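Local coordinates for protein GTN Reductase (PDB 4JIQ) that binds FMN and probably acts as an NAD(P)H-dependent flavin oxidoreductase of the Old Yellow Enzyme family, built on a TIM barrel, at residues Glu54-Ser59 against Asp67-Tyr72; Val95-His100 against Glu176-Asn181; His106-Pro111 against Thr128-Asp133. All blocks are in the same frame, centred on the assembly; numbering follows the deposited sequence. Where two conformers were deposited one is given.

How the contacts relate
Contacts 1 and 2 are buried and share the barrel sheet: strands 50-57 and 94-99 are neighbours in it, and Thr56 N lies 2.7 Å from Gln97 O, a probable hydrogen bond between the two contacts. Contact 2, its centre about 4 Å from the centre of the chain, is dominated by polar groups and rings turned to FMN and the nitroalkene ligand. Contact 1, centred about 12 Å from that point, folds a loop back on its own strand with prolines and one backbone bond. Contact 3, centred about 21 Å from it, lies at the surface, joins two loops without any hydrogen bond between them, and meets the same ligand as contact 2 through Tyr129.

Contact 1. Residues Glu54-Ser59 against Asp67-Tyr72; sequences EGTPIS and DVPGLY
Pro69 lies crosswise to two side chains of strand 50-57, meeting Glu54 and Thr56 each at about a right angle. Its ring carbon CG comes 3.6 Å from Glu54 CD, so the carboxylate is packed against the proline ring; Glu54 OE1 also has Arg26 N as a weak hydrogen-bond partner. The chi1 of 59° sets Glu54 CG between its backbone N and carbonyl carbon, from where the extended chain reaches this ring. In the conformer described, one of two modelled, Thr56 touches with its methyl group, CG2 3.4 Å from Pro69 O, while OG1 is hydrogen-bonded to Gln97 O on the next strand. The same Pro69 carbonyl receives a CA-H...O contact, Thr56 CA to Pro69 O at 3.5 Å with 136° at the hydrogen. Pro57 meets Val68 in a further crosswise pair, CD to CG1 at 3.7 Å.

Farther along, Leu71 N donates to Pro57 O over 3.2 Å; the C=O...N angle of 170° places the donor almost in line with the carbonyl. Tyr72 turns one ring face to the backbone of Ser59, whose C atom stands 3.6 Å above the plane near the rim, while Pro57 O lies in plane at the ring edge.

The contact lays the last part of the loop from strand 50-57 to helix 74-89 back over the strand's C-terminal end, beside the FMN-binding Gly55. Proline rings, methyls and an aromatic ring pack against peptide groups, one carboxylate and each other, with a single backbone hydrogen bond fixing the alignment at Leu71.

Contact 2. Residues Val95-His100 against Glu176-Asn181; sequences VAQIWH and EIHAAN. With FMN (flavin mononucleotide), chain B; 1L5 ([(1E)-1-nitroprop-1-en-2-yl]benzene), chain C.
Neighbouring parallel strands of the TIM barrel, 94-99 and 174-178, meet here at their C-terminal ends, where the fold carries its active site; the segment axes approach to 4.7 Å at an angle of 24°. Backbone bonds join them: Glu176 N donates to Ala96 O, and His178 N to Ile98 O at 3.2 Å.

The side chains of Gln97 and Glu176 run alongside each other, pointing the same way, with the amide and carboxylate planes clearly turned against each other. Gln97 grips the flavin with both ends of its amide. NE2 donates to FMN O2 at 3.0 Å in a nearly straight bond (175°), and OE1 accepts from FMN N3 at 3.2 Å, a pairing that fixes which way round the amide lies. Glu176 OE2 adds a weak bond from the same NE2, while its OE1 is held by His265 ND1, consistent with a second-shell role for the glutamate in positioning Gln97.

Gln97 NE2 stands 3.6 Å above the centre of the His178 ring, the amide stacked at 14° to the ring plane. His178 ND1 in turn lies over a face of the Trp99 indole, whose five-membered ring makes an offset stack with the imidazole, centroids 4.3 Å apart. With CG anti to its backbone N, His178 extends toward the nitro group. On the other side of the sheet from Gln97 and Glu176, Ile98 and Ile177 lie side by side and touch helix 209-222. The nitroalkene meets this wall at two points: its methyl carbon C packs near Trp99 CH2, and its nitro atom O lies in plane at the His178 ring edge, 3.1 Å from CE1.

Contact 3. Residues His106-Pro111 against Thr128-Asp133; sequences HTSLQP and TYIIND. With 1L5 ([(1E)-1-nitroprop-1-en-2-yl]benzene), chain C.
Ile130 lays its CD1 methyl over one face of the His106 imidazole, a CH-pi interaction and the main element of the contact. The methyl sits 3.8 Å from the ring centroid and 23° off the ring normal, displaced toward His106 CG, its nearest ring atom at 3.5 Å. The two side chains cross at about a right angle. His106 has CG anti to its backbone N (chi1 -167°), which holds the ring out with this face against the isoleucine.

A second apolar meeting is tip to tip: Leu109 CD1 reaches Thr128 CG2 at 3.8 Å.

Polar bonds stay within 106-111. His106 ND1 and Ser108 OG are hydrogen-bonded at 2.7 Å, and Ser108 N donates to the same ND1 over 3.2 Å in a nearly straight bond, although the donor is tilted 28° out of the ring plane. Together they limit rotation of the imidazole. The same hydroxyl, Ser108 OG, makes a van der Waals contact with Ile130 CG1 at 3.7 Å.

Ligand contact comes from Tyr129, whose CB points away from 106-111; the edge of its ring meets the ligand's phenyl ring, CE1 to C5 at 3.3 Å. The two loops, one following barrel strand 94-99 and the other running out of strand 127-128, are thus joined by one methyl laid on a ring that its own loop orients and by a methyl-to-methyl meeting, with no hydrogen bond between them, while the second loop brings an aromatic edge to the ligand pocket.

Contact 1. Residues Glu54-Ser59 against Asp67-Tyr72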
loop_
_atom_site.group_PDB
_atom_site.type_symbol
_atom_site.label_atom_id
_atom_site.label_comp_id
_atom_site.label_asym_id
_atom_site.label_seq_id
_atom_site.Cartn_x
_atom_site.Cartn_y
_atom_site.Cartn_z
ATOM N N GLU A 54 -4.632 5.894 -0.010
ATOM C CA GLU A 54 -4.543 5.192 1.257
ATOM C C GLU A 54 -5.095 3.786 1.070
ATOM O O GLU A 54 -5.881 3.545 0.152
ATOM C CB GLU A 54 -5.352 5.932 2.317
ATOM C CG GLU A 54 -6.819 6.089 1.958
ATOM C CD GLU A 54 -7.518 7.128 2.812
ATOM O OE1 GLU A 54 -7.605 6.929 4.043
ATOM O OE2 GLU A 54 -7.977 8.145 2.251
ATOM N N GLY A 55 -4.678 2.868 1.936
ATOM C CA GLY A 55 -5.141 1.497 1.878
ATOM C C GLY A 55 -6.654 1.405 1.857
ATOM O O GLY A 55 -7.336 1.965 2.716
ATOM N N THR A 56 -7.177 0.702 0.859
ATOM C CA THR A 56 -8.617 0.546 0.708
ATOM C C THR A 56 -8.996 -0.924 0.652
ATOM O O THR A 56 -8.695 -1.621 -0.316
ATOM C CB THR A 56 -9.156 1.270 -0.542
ATOM O OG1 THR A 56 -8.423 0.852 -1.700
ATOM C CG2 THR A 56 -9.020 2.769 -0.376
ATOM N N PRO A 57 -9.663 -1.405 1.710
ATOM C CA PRO A 57 -10.085 -2.803 1.853
ATOM C C PRO A 57 -11.018 -3.279 0.741
ATOM O O PRO A 57 -11.933 -2.559 0.343
ATOM C CB PRO A 57 -10.817 -2.800 3.197
ATOM C CG PRO A 57 -10.178 -1.692 3.949
ATOM C CD PRO A 57 -9.932 -0.628 2.931
ATOM N N ILE A 58 -10.781 -4.495 0.256
ATOM C CA ILE A 58 -11.591 -5.075 -0.808
ATOM C C ILE A 58 -12.924 -5.581 -0.269
ATOM O O ILE A 58 -13.865 -5.817 -1.028
ATOM C CB ILE A 58 -10.862 -6.239 -1.492
ATOM C CG1 ILE A 58 -10.439 -7.279 -0.452
ATOM C CG2 ILE A 58 -9.654 -5.729 -2.257
ATOM C CD1 ILE A 58 -9.692 -8.455 -1.034
ATOM N N SER A 59 -12.994 -5.748 1.047
ATOM C CA SER A 59 -14.214 -6.193 1.704
ATOM C C SER A 59 -14.212 -5.731 3.153
ATOM O O SER A 59 -13.196 -5.254 3.659
ATOM C CB SER A 59 -14.328 -7.715 1.646
ATOM O OG SER A 59 -13.274 -8.330 2.367
ATOM N N ASP A 67 -13.242 4.338 10.088
ATOM C CA ASP A 67 -13.294 5.455 9.139
ATOM C C ASP A 67 -12.358 5.320 7.940
ATOM O O ASP A 67 -11.855 6.318 7.421
ATOM C CB ASP A 67 -13.058 6.793 9.846
ATOM C CG ASP A 67 -14.233 7.211 10.705
ATOM O OD1 ASP A 67 -15.297 6.567 10.605
ATOM O OD2 ASP A 67 -14.095 8.189 11.470
ATOM N N VAL A 68 -12.137 4.088 7.497
ATOM C CA VAL A 68 -11.295 3.832 6.332
ATOM C C VAL A 68 -12.139 3.529 5.090
ATOM O O VAL A 68 -12.991 2.643 5.118
ATOM C CB VAL A 68 -10.303 2.680 6.605
ATOM C CG1 VAL A 68 -9.682 2.168 5.312
ATOM C CG2 VAL A 68 -9.229 3.137 7.580
ATOM N N PRO A 69 -11.899 4.268 3.995
ATOM C CA PRO A 69 -12.661 4.108 2.748
ATOM C C PRO A 69 -12.461 2.734 2.112
ATOM O O PRO A 69 -11.334 2.241 2.050
ATOM C CB PRO A 69 -12.081 5.198 1.841
ATOM C CG PRO A 69 -10.705 5.439 2.368
ATOM C CD PRO A 69 -10.809 5.251 3.856
ATOM N N GLY A 70 -13.549 2.131 1.647
ATOM C CA GLY A 70 -13.496 0.800 1.069
ATOM C C GLY A 70 -13.874 0.769 -0.400
ATOM O O GLY A 70 -14.138 1.808 -1.004
ATOM N N LEU A 71 -13.884 -0.430 -0.976
ATOM C CA LEU A 71 -14.306 -0.627 -2.361
ATOM C C LEU A 71 -15.461 -1.617 -2.439
ATOM O O LEU A 71 -15.795 -2.107 -3.516
ATOM C CB LEU A 71 -13.148 -1.141 -3.218
ATOM C CG LEU A 71 -12.081 -0.151 -3.686
ATOM C CD1 LEU A 71 -10.921 -0.890 -4.332
ATOM C CD2 LEU A 71 -12.666 0.876 -4.643
ATOM N N TYR A 72 -16.069 -1.911 -1.294
ATOM C CA TYR A 72 -17.126 -2.918 -1.230
ATOM C C TYR A 72 -18.532 -2.314 -1.208
ATOM O O TYR A 72 -19.517 -3.023 -0.999
ATOM C CB TYR A 72 -16.913 -3.858 -0.035
ATOM C CG TYR A 72 -16.690 -3.159 1.290
ATOM C CD1 TYR A 72 -15.436 -2.671 1.638
ATOM C CD2 TYR A 72 -17.730 -3.002 2.198
ATOM C CE1 TYR A 72 -15.228 -2.034 2.848
ATOM C CE2 TYR A 72 -17.530 -2.367 3.411
ATOM C CZ TYR A 72 -16.279 -1.886 3.730
ATOM O OH TYR A 72 -16.074 -1.256 4.937
#

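Contact 2. Residues Val95-His100 against Glu176-Asn181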
loop_
_atom_site.group_PDB
_atom_site.type_symbol
_atom_site.label_atom_id
_atom_site.label_comp_id
_atom_site.label_asym_id
_atom_site.label_seq_id
_atom_site.Cartn_x
_atom_site.Cartn_y
_atom_site.Cartn_z
ATOM N N VAL A 95 -3.708 5.518 -8.528
ATOM C CA VAL A 95 -3.923 4.081 -8.367
ATOM C C VAL A 95 -4.482 3.762 -6.979
ATOM O O VAL A 95 -4.138 4.415 -5.991
ATOM C CB VAL A 95 -2.625 3.269 -8.584
ATOM C CG1 VAL A 95 -2.190 3.321 -10.043
ATOM C CG2 VAL A 95 -1.516 3.767 -7.667
ATOM N N ALA A 96 -5.347 2.757 -6.911
ATOM C CA ALA A 96 -5.945 2.356 -5.647
ATOM C C ALA A 96 -5.104 1.279 -4.974
ATOM O O ALA A 96 -4.708 0.306 -5.610
ATOM C CB ALA A 96 -7.364 1.854 -5.868
ATOM N N GLN A 97 -4.826 1.453 -3.687
ATOM C CA GLN A 97 -4.130 0.416 -2.943
ATOM C C GLN A 97 -5.151 -0.525 -2.318
ATOM O O GLN A 97 -5.688 -0.247 -1.247
ATOM C CB GLN A 97 -3.215 1.009 -1.866
ATOM C CG GLN A 97 -2.102 0.061 -1.434
ATOM C CD GLN A 97 -1.458 0.452 -0.116
ATOM O OE1 GLN A 97 -2.124 0.953 0.789
ATOM N NE2 GLN A 97 -0.155 0.219 -0.001
ATOM N N ILE A 98 -5.433 -1.630 -3.002
ATOM C CA ILE A 98 -6.398 -2.599 -2.499
ATOM C C ILE A 98 -5.810 -3.359 -1.316
ATOM O O ILE A 98 -4.656 -3.785 -1.344
ATOM C CB ILE A 98 -6.882 -3.561 -3.600
ATOM C CG1 ILE A 98 -5.699 -4.246 -4.281
ATOM C CG2 ILE A 98 -7.705 -2.804 -4.627
ATOM C CD1 ILE A 98 -6.110 -5.205 -5.373
ATOM N N TRP A 99 -6.621 -3.530 -0.279
ATOM C CA TRP A 99 -6.108 -3.884 1.036
ATOM C C TRP A 99 -6.847 -5.055 1.679
ATOM O O TRP A 99 -8.055 -5.214 1.506
ATOM C CB TRP A 99 -6.226 -2.655 1.936
ATOM C CG TRP A 99 -5.389 -2.674 3.171
ATOM C CD1 TRP A 99 -4.391 -3.549 3.483
ATOM C CD2 TRP A 99 -5.481 -1.760 4.266
ATOM N NE1 TRP A 99 -3.854 -3.234 4.706
ATOM C CE2 TRP A 99 -4.506 -2.140 5.208
ATOM C CE3 TRP A 99 -6.294 -0.656 4.541
ATOM C CZ2 TRP A 99 -4.323 -1.454 6.407
ATOM C CZ3 TRP A 99 -6.111 0.022 5.728
ATOM C CH2 TRP A 99 -5.134 -0.379 6.647
ATOM N N HIS A 100 -6.104 -5.876 2.413
ATOM C CA HIS A 100 -6.687 -6.832 3.346
ATOM C C HIS A 100 -5.774 -6.921 4.563
ATOM O O HIS A 100 -4.606 -7.300 4.444
ATOM C CB HIS A 100 -6.863 -8.211 2.709
ATOM C CG HIS A 100 -7.816 -9.097 3.450
ATOM N ND1 HIS A 100 -7.650 -9.429 4.777
ATOM C CD2 HIS A 100 -8.951 -9.722 3.047
ATOM C CE1 HIS A 100 -8.638 -10.217 5.161
ATOM N NE2 HIS A 100 -9.440 -10.411 4.128
ATOM N N GLU A 176 -2.742 -0.939 -6.703
ATOM C CA GLU A 176 -1.517 -1.372 -6.056
ATOM C C GLU A 176 -1.857 -2.415 -5.000
ATOM O O GLU A 176 -2.488 -2.102 -3.992
ATOM C CB GLU A 176 -0.790 -0.194 -5.416
ATOM C CG GLU A 176 0.602 -0.543 -4.920
ATOM C CD GLU A 176 1.178 0.514 -4.002
ATOM O OE1 GLU A 176 2.173 1.166 -4.383
ATOM O OE2 GLU A 176 0.635 0.690 -2.892
ATOM N N ILE A 177 -1.455 -3.656 -5.240
ATOM C CA ILE A 177 -1.709 -4.728 -4.287
ATOM C C ILE A 177 -0.911 -4.490 -3.011
ATOM O O ILE A 177 0.312 -4.377 -3.051
ATOM C CB ILE A 177 -1.345 -6.104 -4.877
ATOM C CG1 ILE A 177 -2.238 -6.421 -6.077
ATOM C CG2 ILE A 177 -1.477 -7.185 -3.818
ATOM C CD1 ILE A 177 -1.732 -7.561 -6.932
ATOM N N HIS A 178 -1.606 -4.400 -1.883
ATOM C CA HIS A 178 -0.943 -4.176 -0.604
ATOM C C HIS A 178 -0.412 -5.490 -0.033
ATOM O O HIS A 178 -1.176 -6.313 0.470
ATOM C CB HIS A 178 -1.895 -3.503 0.389
ATOM C CG HIS A 178 -1.213 -2.922 1.587
ATOM N ND1 HIS A 178 -1.845 -2.061 2.460
ATOM C CD2 HIS A 178 0.048 -3.076 2.059
ATOM C CE1 HIS A 178 -1.005 -1.713 3.417
ATOM N NE2 HIS A 178 0.151 -2.313 3.198
ATOM N N ALA A 179 0.899 -5.685 -0.125
ATOM C CA ALA A 179 1.526 -6.904 0.375
ATOM C C ALA A 179 2.632 -6.571 1.376
ATOM O O ALA A 179 3.622 -7.293 1.486
ATOM C CB ALA A 179 2.076 -7.731 -0.774
ATOM N N ALA A 180 2.442 -5.480 2.112
ATOM C CA ALA A 180 3.471 -4.958 2.994
ATOM C C ALA A 180 2.970 -4.732 4.422
ATOM O O ALA A 180 1.795 -4.934 4.723
ATOM C CB ALA A 180 4.036 -3.668 2.418
ATOM N N ASN A 181 3.889 -4.321 5.293
ATOM C CA ASN A 181 3.575 -3.883 6.662
ATOM C C ASN A 181 2.802 -4.877 7.521
ATOM O O ASN A 181 2.008 -4.489 8.379
ATOM C CB ASN A 181 2.858 -2.530 6.643
ATOM C CG ASN A 181 3.660 -1.468 5.919
ATOM O OD1 ASN A 181 4.869 -1.612 5.723
ATOM N ND2 ASN A 181 2.996 -0.394 5.522
HETATM N N1 FMN B . 1.823 2.546 4.008
HETATM C C2 FMN B . 0.985 1.779 3.220
HETATM O O2 FMN B . 1.447 0.908 2.480
HETATM N N3 FMN B . -0.379 1.982 3.260
HETATM C C4 FMN B . -0.916 2.949 4.084
HETATM O O4 FMN B . -2.138 3.117 4.100
HETATM C C4A FMN B . -0.076 3.712 4.895
HETATM N N5 FMN B . -0.574 4.685 5.734
HETATM C C5A FMN B . 0.263 5.543 6.422
HETATM C C6 FMN B . -0.271 6.596 7.164
HETATM C C7 FMN B . 0.574 7.460 7.850
HETATM C C7M FMN B . -0.006 8.598 8.634
HETATM C C8 FMN B . 1.955 7.278 7.795
HETATM C C8M FMN B . 2.867 8.213 8.537
HETATM C C9 FMN B . 2.487 6.220 7.058
HETATM C C9A FMN B . 1.643 5.352 6.358
HETATM N N10 FMN B . 2.145 4.308 5.588
HETATM C C10 FMN B . 1.295 3.512 4.844
HETATM C "C1'" FMN B . 3.596 4.244 5.229
HETATM C "C2'" FMN B . 3.965 5.292 4.188
HETATM O "O2'" FMN B . 3.308 5.017 2.973
HETATM C "C3'" FMN B . 5.465 5.300 3.935
HETATM O "O3'" FMN B . 5.938 3.980 3.834
HETATM C "C4'" FMN B . 6.270 6.026 5.014
HETATM O "O4'" FMN B . 5.970 5.605 6.327
HETATM C "C5'" FMN B . 6.064 7.532 4.890
HETATM O "O5'" FMN B . 7.226 8.152 5.381
HETATM P P FMN B . 8.354 8.581 4.329
HETATM O O1P FMN B . 7.920 9.805 3.566
HETATM O O2P FMN B . 8.599 7.443 3.371
HETATM O O3P FMN B . 9.604 8.893 5.108
HETATM C C1 1L5 C . -1.419 1.694 8.021
HETATM C C2 1L5 C . -1.865 2.231 9.354
HETATM C C3 1L5 C . -0.916 2.528 10.330
HETATM C C4 1L5 C . -1.293 3.027 11.576
HETATM C C5 1L5 C . -2.631 3.249 11.856
HETATM C C6 1L5 C . -3.576 2.964 10.876
HETATM C C7 1L5 C . -3.200 2.464 9.632
HETATM C C8 1L5 C . -0.180 1.205 7.927
HETATM O O1 1L5 C . 1.476 1.132 6.604
HETATM N N 1L5 C . 0.351 0.754 6.871
HETATM O O 1L5 C . -0.238 -0.168 5.995
HETATM C C 1L5 C . -2.319 1.678 6.823
HETATM O O HOH W 1 -3.963 -6.496 0.152
HETATM O O HOH W 2 -2.154 -7.815 2.801
#

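Contact 3. Residues His106-Pro111 against Thr128-Asp133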
loop_
_atom_site.group_PDB
_atom_site.type_symbol
_atom_site.label_atom_id
_atom_site.label_comp_id
_atom_site.label_asym_id
_atom_site.label_seq_id
_atom_site.Cartn_x
_atom_site.Cartn_y
_atom_site.Cartn_z
ATOM N N HIS A 106 -10.409 -6.001 14.347
ATOM C CA HIS A 106 -11.224 -6.184 15.543
ATOM C C HIS A 106 -12.588 -6.762 15.169
ATOM O O HIS A 106 -13.044 -6.604 14.038
ATOM C CB HIS A 106 -11.398 -4.854 16.278
ATOM C CG HIS A 106 -11.954 -4.995 17.659
ATOM N ND1 HIS A 106 -13.303 -4.896 17.934
ATOM C CD2 HIS A 106 -11.347 -5.229 18.846
ATOM C CE1 HIS A 106 -13.500 -5.062 19.227
ATOM N NE2 HIS A 106 -12.329 -5.267 19.805
ATOM N N THR A 107 -13.230 -7.435 16.120
ATOM C CA THR A 107 -14.516 -8.082 15.866
ATOM C C THR A 107 -15.617 -7.106 15.448
ATOM O O THR A 107 -16.469 -7.442 14.627
ATOM C CB THR A 107 -14.997 -8.902 17.081
ATOM O OG1 THR A 107 -14.761 -8.163 18.287
ATOM C CG2 THR A 107 -14.259 -10.229 17.153
ATOM N N SER A 108 -15.592 -5.901 16.010
ATOM C CA SER A 108 -16.614 -4.897 15.713
ATOM C C SER A 108 -16.583 -4.446 14.252
ATOM O O SER A 108 -17.618 -4.100 13.679
ATOM C CB SER A 108 -16.469 -3.694 16.646
ATOM O OG SER A 108 -15.126 -3.252 16.703
ATOM N N LEU A 109 -15.396 -4.464 13.656
ATOM C CA LEU A 109 -15.220 -4.087 12.256
ATOM C C LEU A 109 -15.592 -5.225 11.313
ATOM O O LEU A 109 -15.947 -4.995 10.159
ATOM C CB LEU A 109 -13.773 -3.665 12.001
ATOM C CG LEU A 109 -13.284 -2.455 12.795
ATOM C CD1 LEU A 109 -11.771 -2.380 12.774
ATOM C CD2 LEU A 109 -13.895 -1.186 12.230
ATOM N N GLN A 110 -15.503 -6.454 11.809
ATOM C CA GLN A 110 -15.766 -7.638 10.998
ATOM C C GLN A 110 -17.262 -7.869 10.789
ATOM O O GLN A 110 -18.080 -7.442 11.606
ATOM C CB GLN A 110 -15.129 -8.868 11.650
ATOM C CG GLN A 110 -13.614 -8.810 11.728
ATOM C CD GLN A 110 -12.966 -8.773 10.360
ATOM O OE1 GLN A 110 -13.445 -9.403 9.418
ATOM N NE2 GLN A 110 -11.873 -8.029 10.242
ATOM N N PRO A 111 -17.626 -8.543 9.683
ATOM C CA PRO A 111 -19.024 -8.910 9.433
ATOM C C PRO A 111 -19.501 -9.944 10.446
ATOM O O PRO A 111 -18.726 -10.829 10.821
ATOM C CB PRO A 111 -18.979 -9.541 8.037
ATOM C CG PRO A 111 -17.712 -9.051 7.426
ATOM C CD PRO A 111 -16.752 -8.921 8.560
ATOM N N THR A 128 -5.759 -0.955 17.215
ATOM C CA THR A 128 -6.771 -0.686 16.199
ATOM C C THR A 128 -7.533 0.588 16.555
ATOM O O THR A 128 -7.613 0.953 17.724
ATOM C CB THR A 128 -7.777 -1.860 16.124
ATOM O OG1 THR A 128 -7.077 -3.081 15.863
ATOM C CG2 THR A 128 -8.813 -1.639 15.039
ATOM N N TYR A 129 -8.075 1.272 15.548
ATOM C CA TYR A 129 -9.011 2.366 15.779
ATOM C C TYR A 129 -10.433 1.823 15.750
ATOM O O TYR A 129 -10.875 1.288 14.736
ATOM C CB TYR A 129 -8.883 3.439 14.696
ATOM C CG TYR A 129 -7.505 4.038 14.542
ATOM C CD1 TYR A 129 -6.531 3.397 13.791
ATOM C CD2 TYR A 129 -7.185 5.260 15.122
ATOM C CE1 TYR A 129 -5.278 3.936 13.637
ATOM C CE2 TYR A 129 -5.926 5.813 14.971
ATOM C CZ TYR A 129 -4.977 5.142 14.225
ATOM O OH TYR A 129 -3.720 5.676 14.064
ATOM N N ILE A 130 -11.154 1.965 16.857
ATOM C CA ILE A 130 -12.552 1.545 16.901
ATOM C C ILE A 130 -13.464 2.708 17.275
ATOM O O ILE A 130 -13.373 3.256 18.372
ATOM C CB ILE A 130 -12.766 0.368 17.868
ATOM C CG1 ILE A 130 -12.240 -0.920 17.239
ATOM C CG2 ILE A 130 -14.241 0.211 18.197
ATOM C CD1 ILE A 130 -11.178 -1.603 18.045
ATOM N N ILE A 131 -14.342 3.083 16.353
ATOM C CA ILE A 131 -15.212 4.228 16.580
ATOM C C ILE A 131 -16.284 3.905 17.621
ATOM O O ILE A 131 -16.766 2.770 17.710
ATOM C CB ILE A 131 -15.842 4.748 15.268
ATOM C CG1 ILE A 131 -15.666 6.265 15.165
ATOM C CG2 ILE A 131 -17.312 4.367 15.174
ATOM C CD1 ILE A 131 -14.222 6.703 15.058
ATOM N N ASN A 132 -16.635 4.914 18.412
ATOM C CA ASN A 132 -17.535 4.743 19.546
ATOM C C ASN A 132 -18.815 5.570 19.388
ATOM O O ASN A 132 -18.902 6.695 19.874
ATOM C CB ASN A 132 -16.794 5.097 20.844
ATOM C CG ASN A 132 -17.628 4.853 22.098
ATOM O OD1 ASN A 132 -18.852 4.741 22.043
ATOM N ND2 ASN A 132 -16.958 4.783 23.243
ATOM N N ASP A 133 -19.805 4.980 18.721
ATOM C CA ASP A 133 -21.083 5.627 18.408
ATOM C C ASP A 133 -20.968 6.750 17.368
ATOM O O ASP A 133 -21.523 6.646 16.278
ATOM C CB ASP A 133 -21.805 6.141 19.667
ATOM C CG ASP A 133 -22.344 5.023 20.544
ATOM O OD1 ASP A 133 -22.813 3.992 20.013
ATOM O OD2 ASP A 133 -22.309 5.186 21.782
HETATM C C1 1L5 C . -1.419 1.694 8.021
HETATM C C2 1L5 C . -1.865 2.231 9.354
HETATM C C3 1L5 C . -0.916 2.528 10.330
HETATM C C4 1L5 C . -1.293 3.027 11.576
HETATM C C5 1L5 C . -2.631 3.249 11.856
HETATM C C6 1L5 C . -3.576 2.964 10.876
HETATM C C7 1L5 C . -3.200 2.464 9.632
HETATM C C8 1L5 C . -0.180 1.205 7.927
HETATM O O1 1L5 C . 1.476 1.132 6.604
HETATM N N 1L5 C . 0.351 0.754 6.871
HETATM O O 1L5 C . -0.238 -0.168 5.995
HETATM C C 1L5 C . -2.319 1.678 6.823
#